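Local coordinates for protein endo-alpha-mannosidase (Bacteroides thetaiotaomicron, PDB 4ACY) that acts as an endo-alpha-mannosidase of glycoside hydrolase family 99, probably cleaving internal alpha-mannosidic linkages in mannose-containing glycans such as N-glycans, at residues A[150-155]-A[191-196]; A[221-226]-A[241-246]. All blocks are in the same frame, centred on the assembly; numbering follows the deposited sequence.

How the contacts relate
Contacts 1 and 2 sit side by side in the wall of one parallel barrel, their centres about 10 Å apart. Contact 1 pairs strands 148-153 and 189-192, contact 2 pairs 223-227 and 244-246, and 189-192 is next to 223-227, so the four form a continuous run; Ile192 N lies 2.9 Å from Ile225 O at the seam. On the barrel's inner side His152 NE2 and Tyr246 OH, 2.6 Å apart, tie contact 1 to contact 2 across the intervening strands. Contact 1 reaches the C-terminal strand ends, where TIM-barrel enzymes carry their active sites. There the side chain of Glu154 comes within about 3 Å of a bound formic acid, probably from the crystallisation liquor; such molecules often settle in pockets.

Contact 1: residues A[150-155]-A[191-196]; sequences CFHIEP and FIYDSY
Phe191 is held to 150-155 through both of its backbone polar atoms: its N donates to Phe151 O at 3.2 Å, and its O accepts from Ile153 N at 2.8 Å. Tyr193 N donates to Ile153 O (3.0 Å), carrying the parallel ladder just past strand 189-192. With helix 161-175 between them, the two strands make a beta-alpha-beta unit, the third and fourth strands of the eight-stranded TIM barrel. His152 and Phe191 point into that barrel. His152 CG is anti to its backbone N (chi1 -167°), which swings the imidazole across the gap: CD2 packs 3.5 Å from Phe191 CB and NE2 3.5 Å from Tyr193 CB, NE2 also bonding to Tyr246. Cys150 SG meets the edge of the Phe191 ring, 4.2 Å from CE2, a sulfur-aromatic contact. Past the strands, Pro155 CG touches the Tyr193 ring at its edge, 3.5 Å from CD2. Glu154, bent at chi2, brings OE1 to 3.6 Å from Tyr193 CG, while OE2 bonds to Thr123 and lies over one face of the His152 imidazole. An alanine in place of Tyr193 would probably open a gap beside Pro155 and leave Glu154 OE1 without the ring it packs against.

Contact 2: residues A[221-226]-A[241-246]; sequences DGLFIG and CMDGFY
Asp243 CG is anti to its own carbonyl carbon (chi1 -58°), a turn that lays the carboxylate alongside Phe224 and within reach of its backbone; Tyr246 CG instead sits between the backbone N and the carbonyl carbon, bringing its ring back beside Gly226. These residues stand at the two ends of a parallel pairing between the fifth and sixth strands of the TIM barrel, 223-227 and 244-246, joined by helix 235-239 in a beta-alpha-beta unit. The short strand pieces 223-226 and 244-246 run at 44° to each other.

Before the second strand begins, Asp243 meets Phe224 twice, by its carboxylate and by its backbone N. Its OD2 accepts Phe224 N at 2.9 Å in a nearly straight bond (170° at the hydrogen), on the anti side of the carboxylate and somewhat out of its plane, and Asp243 N returns a bond to Phe224 O at 2.9 Å. OD2 also forms a salt bridge with Arg216, so a backbone N-H and a guanidinium both grip this oxygen and would favour its negative charge. A water donates to Gly222 O and, weakly, to Asp243 OD1. Further along, Gly226 N donates to Gly244 O at 3.0 Å and Tyr246 N to Gly226 O at 2.9 Å.

Two glycines make close packing possible. Gly226, with no side chain, lets the end of Met242 lie close, CE 3.7 Å from Gly226 CA; Met242 is selenomethionine, introduced by labelling. Gly244 likewise leaves room for Ile225 CD1, which rests 3.8 Å from Gly244 CA. The other branch of Ile225, CG2, packs 3.7 Å from Tyr246 CD1. That same CD1 lies 3.3 Å from Gly226 O, which approaches the tyrosine ring at its edge.

Contact 1: residues A[150-155]-A[191-196]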
loop_
_atom_site.group_PDB
_atom_site.type_symbol
_atom_site.label_atom_id
_atom_site.label_comp_id
_atom_site.label_asym_id
_atom_site.label_seq_id
_atom_site.Cartn_x
_atom_site.Cartn_y
_atom_site.Cartn_z
ATOM N N CYS A 150 -4.603 9.328 -0.303
ATOM C CA CYS A 150 -3.276 9.870 -0.051
ATOM C C CYS A 150 -2.297 9.156 -0.968
ATOM O O CYS A 150 -2.708 8.356 -1.815
ATOM C CB CYS A 150 -2.895 9.734 1.435
ATOM S SG CYS A 150 -2.651 8.038 2.020
ATOM N N PHE A 151 -1.004 9.438 -0.818
ATOM C CA PHE A 151 -0.042 9.005 -1.822
ATOM C C PHE A 151 1.099 8.216 -1.227
ATOM O O PHE A 151 1.572 8.533 -0.129
ATOM C CB PHE A 151 0.457 10.221 -2.622
ATOM C CG PHE A 151 -0.612 10.822 -3.476
ATOM C CD1 PHE A 151 -1.629 11.600 -2.905
ATOM C CD2 PHE A 151 -0.641 10.566 -4.840
ATOM C CE1 PHE A 151 -2.675 12.114 -3.699
ATOM C CE2 PHE A 151 -1.664 11.075 -5.639
ATOM C CZ PHE A 151 -2.682 11.850 -5.068
ATOM N N HIS A 152 1.501 7.179 -1.968
ATOM C CA HIS A 152 2.555 6.257 -1.575
ATOM C C HIS A 152 3.716 6.472 -2.536
ATOM O O HIS A 152 3.665 6.039 -3.681
ATOM C CB HIS A 152 2.016 4.814 -1.683
ATOM C CG HIS A 152 2.885 3.787 -1.018
ATOM N ND1 HIS A 152 2.631 2.440 -1.113
ATOM C CD2 HIS A 152 3.979 3.908 -0.226
ATOM C CE1 HIS A 152 3.533 1.767 -0.413
ATOM N NE2 HIS A 152 4.370 2.635 0.131
ATOM N N ILE A 153 4.733 7.200 -2.084
ATOM C CA ILE A 153 5.839 7.598 -2.961
ATOM C C ILE A 153 6.818 6.449 -3.159
ATOM O O ILE A 153 7.464 5.990 -2.211
ATOM C CB ILE A 153 6.563 8.841 -2.414
ATOM C CG1 ILE A 153 5.552 9.961 -2.156
ATOM C CG2 ILE A 153 7.703 9.307 -3.370
ATOM C CD1 ILE A 153 4.890 10.538 -3.398
ATOM N N GLU A 154 6.920 6.001 -4.407
ATOM C CA GLU A 154 7.663 4.783 -4.719
ATOM C C GLU A 154 9.098 5.122 -5.116
ATOM O O GLU A 154 9.405 6.301 -5.293
ATOM C CB GLU A 154 6.961 4.006 -5.826
ATOM C CG GLU A 154 5.534 3.577 -5.440
ATOM C CD GLU A 154 5.489 2.338 -4.575
ATOM O OE1 GLU A 154 6.563 1.778 -4.238
ATOM O OE2 GLU A 154 4.350 1.910 -4.232
ATOM N N PRO A 155 9.978 4.100 -5.229
ATOM C CA PRO A 155 11.385 4.367 -5.607
ATOM C C PRO A 155 11.552 4.564 -7.108
ATOM O O PRO A 155 12.067 3.689 -7.809
ATOM C CB PRO A 155 12.135 3.111 -5.113
ATOM C CG PRO A 155 11.152 2.353 -4.247
ATOM C CD PRO A 155 9.805 2.701 -4.805
ATOM N N PHE A 191 3.264 8.235 2.518
ATOM C CA PHE A 191 4.125 7.088 2.817
ATOM C C PHE A 191 5.260 7.111 1.818
ATOM O O PHE A 191 5.070 7.473 0.653
ATOM C CB PHE A 191 3.372 5.761 2.672
ATOM C CG PHE A 191 2.285 5.552 3.696
ATOM C CD1 PHE A 191 2.566 4.960 4.905
ATOM C CD2 PHE A 191 0.971 5.949 3.428
ATOM C CE1 PHE A 191 1.556 4.737 5.871
ATOM C CE2 PHE A 191 -0.045 5.746 4.371
ATOM C CZ PHE A 191 0.246 5.158 5.603
ATOM N N ILE A 192 6.456 6.756 2.276
ATOM C CA ILE A 192 7.613 6.755 1.394
ATOM C C ILE A 192 8.256 5.371 1.421
ATOM O O ILE A 192 8.933 4.994 2.379
ATOM C CB ILE A 192 8.648 7.845 1.749
ATOM C CG1 ILE A 192 8.000 9.234 1.831
ATOM C CG2 ILE A 192 9.767 7.843 0.697
ATOM C CD1 ILE A 192 8.954 10.338 2.376
ATOM N N TYR A 193 8.021 4.612 0.359
ATOM C CA TYR A 193 8.489 3.229 0.276
ATOM C C TYR A 193 10.012 3.162 0.128
ATOM O O TYR A 193 10.612 3.952 -0.619
ATOM C CB TYR A 193 7.762 2.511 -0.865
ATOM C CG TYR A 193 8.172 1.062 -1.045
ATOM C CD1 TYR A 193 7.500 0.038 -0.382
ATOM C CD2 TYR A 193 9.197 0.717 -1.916
ATOM C CE1 TYR A 193 7.877 -1.320 -0.565
ATOM C CE2 TYR A 193 9.572 -0.612 -2.103
ATOM C CZ TYR A 193 8.910 -1.621 -1.429
ATOM O OH TYR A 193 9.288 -2.950 -1.625
ATOM N N ASP A 194 10.629 2.241 0.875
ATOM C CA ASP A 194 12.086 2.061 0.864
ATOM C C ASP A 194 12.790 3.410 1.090
ATOM O O ASP A 194 13.824 3.704 0.491
ATOM C CB ASP A 194 12.553 1.408 -0.459
ATOM C CG ASP A 194 12.439 -0.123 -0.447
ATOM O OD1 ASP A 194 11.928 -0.695 0.538
ATOM O OD2 ASP A 194 12.848 -0.754 -1.446
ATOM N N SER A 195 12.226 4.238 1.966
ATOM C CA SER A 195 12.815 5.556 2.198
ATOM C C SER A 195 14.239 5.453 2.732
ATOM O O SER A 195 15.049 6.365 2.531
ATOM C CB SER A 195 11.964 6.369 3.164
ATOM O OG SER A 195 11.700 5.640 4.338
ATOM N N TYR A 196 14.523 4.352 3.419
ATOM C CA TYR A 196 15.827 4.126 4.045
ATOM C C TYR A 196 16.974 4.061 3.044
ATOM O O TYR A 196 18.152 4.113 3.446
ATOM C CB TYR A 196 15.806 2.853 4.893
ATOM C CG TYR A 196 15.492 1.611 4.106
ATOM C CD1 TYR A 196 16.485 0.947 3.389
ATOM C CD2 TYR A 196 14.188 1.110 4.062
ATOM C CE1 TYR A 196 16.200 -0.187 2.657
ATOM C CE2 TYR A 196 13.883 -0.023 3.324
ATOM C CZ TYR A 196 14.894 -0.667 2.629
ATOM O OH TYR A 196 14.613 -1.798 1.906
#

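Contact 2: residues A[221-226]-A[241-246]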
loop_
_atom_site.group_PDB
_atom_site.type_symbol
_atom_site.label_atom_id
_atom_site.label_comp_id
_atom_site.label_asym_id
_atom_site.label_seq_id
_atom_site.Cartn_x
_atom_site.Cartn_y
_atom_site.Cartn_z
ATOM N N ASP A 221 3.759 21.221 3.473
ATOM C CA ASP A 221 4.027 20.480 4.691
ATOM C C ASP A 221 2.988 19.366 4.840
ATOM O O ASP A 221 1.953 19.365 4.169
ATOM C CB ASP A 221 4.002 21.413 5.920
ATOM C CG ASP A 221 4.865 20.907 7.053
ATOM O OD1 ASP A 221 5.292 19.731 7.017
ATOM O OD2 ASP A 221 5.129 21.674 7.995
ATOM N N GLY A 222 3.264 18.427 5.728
ATOM C CA GLY A 222 2.341 17.330 5.969
ATOM C C GLY A 222 2.985 16.328 6.889
ATOM O O GLY A 222 3.886 16.662 7.650
ATOM N N LEU A 223 2.494 15.097 6.827
ATOM C CA LEU A 223 3.003 14.031 7.658
ATOM C C LEU A 223 3.690 13.051 6.725
ATOM O O LEU A 223 3.062 12.483 5.831
ATOM C CB LEU A 223 1.857 13.345 8.399
ATOM C CG LEU A 223 1.133 14.162 9.483
ATOM C CD1 LEU A 223 -0.189 13.498 9.817
ATOM C CD2 LEU A 223 1.981 14.363 10.751
ATOM N N PHE A 224 4.988 12.895 6.921
ATOM C CA PHE A 224 5.805 12.050 6.069
ATOM C C PHE A 224 6.237 10.823 6.840
ATOM O O PHE A 224 6.866 10.908 7.897
ATOM C CB PHE A 224 6.980 12.874 5.549
ATOM C CG PHE A 224 6.530 14.100 4.810
ATOM C CD1 PHE A 224 6.085 14.003 3.496
ATOM C CD2 PHE A 224 6.486 15.343 5.458
ATOM C CE1 PHE A 224 5.625 15.133 2.820
ATOM C CE2 PHE A 224 6.039 16.471 4.790
ATOM C CZ PHE A 224 5.612 16.374 3.468
ATOM N N ILE A 225 5.882 9.671 6.283
ATOM C CA ILE A 225 5.958 8.403 6.966
ATOM C C ILE A 225 6.950 7.511 6.232
ATOM O O ILE A 225 6.694 7.075 5.100
ATOM C CB ILE A 225 4.541 7.712 7.005
ATOM C CG1 ILE A 225 3.459 8.669 7.558
ATOM C CG2 ILE A 225 4.595 6.381 7.752
ATOM C CD1 ILE A 225 3.665 9.142 9.011
ATOM N N GLY A 226 8.082 7.238 6.878
ATOM C CA GLY A 226 9.130 6.399 6.269
ATOM C C GLY A 226 8.985 4.916 6.549
ATOM O O GLY A 226 8.385 4.505 7.544
ATOM N N CYS A 241 13.982 13.468 10.394
ATOM C CA CYS A 241 12.928 14.445 10.707
ATOM C C CYS A 241 11.574 14.076 10.097
ATOM O O CYS A 241 10.740 14.943 9.821
ATOM C CB CYS A 241 13.338 15.871 10.308
ATOM S SG CYS A 241 14.740 16.461 11.290
HETATM N N MSE A 242 11.357 12.779 9.903
HETATM C CA MSE A 242 10.058 12.302 9.466
HETATM C C MSE A 242 9.076 12.325 10.613
HETATM O O MSE A 242 9.464 12.351 11.782
HETATM C CB MSE A 242 10.181 10.893 8.912
HETATM C CG MSE A 242 11.107 10.862 7.778
HETATM SE SE MSE A 242 11.580 9.042 7.355
HETATM C CE MSE A 242 11.148 9.384 5.546
ATOM N N ASP A 243 7.793 12.286 10.272
ATOM C CA ASP A 243 6.728 12.353 11.265
ATOM C C ASP A 243 6.323 11.005 11.813
ATOM O O ASP A 243 5.628 10.923 12.832
ATOM C CB ASP A 243 5.526 13.052 10.647
ATOM C CG ASP A 243 5.881 14.423 10.167
ATOM O OD1 ASP A 243 5.906 15.345 11.014
ATOM O OD2 ASP A 243 6.182 14.580 8.967
ATOM N N GLY A 244 6.739 9.947 11.128
ATOM C CA GLY A 244 6.394 8.619 11.575
ATOM C C GLY A 244 6.973 7.532 10.703
ATOM O O GLY A 244 7.828 7.786 9.846
ATOM N N PHE A 245 6.488 6.319 10.934
ATOM C CA PHE A 245 7.030 5.143 10.240
ATOM C C PHE A 245 5.985 4.065 10.014
ATOM O O PHE A 245 5.047 3.922 10.796
ATOM C CB PHE A 245 8.228 4.552 11.008
ATOM C CG PHE A 245 7.945 4.235 12.442
ATOM C CD1 PHE A 245 8.032 5.229 13.416
ATOM C CD2 PHE A 245 7.635 2.932 12.840
ATOM C CE1 PHE A 245 7.776 4.931 14.768
ATOM C CE2 PHE A 245 7.392 2.628 14.187
ATOM C CZ PHE A 245 7.465 3.631 15.148
ATOM N N TYR A 246 6.164 3.302 8.933
ATOM C CA TYR A 246 5.284 2.169 8.625
ATOM C C TYR A 246 6.120 0.972 8.244
ATOM O O TYR A 246 7.342 1.105 8.073
ATOM C CB TYR A 246 4.259 2.509 7.523
ATOM C CG TYR A 246 4.776 2.583 6.089
ATOM C CD1 TYR A 246 5.798 3.474 5.720
ATOM C CD2 TYR A 246 4.204 1.787 5.088
ATOM C CE1 TYR A 246 6.256 3.541 4.381
ATOM C CE2 TYR A 246 4.623 1.864 3.752
ATOM C CZ TYR A 246 5.664 2.735 3.406
ATOM O OH TYR A 246 6.104 2.838 2.103
HETATM O O HOH W 1 4.065 17.985 10.085
#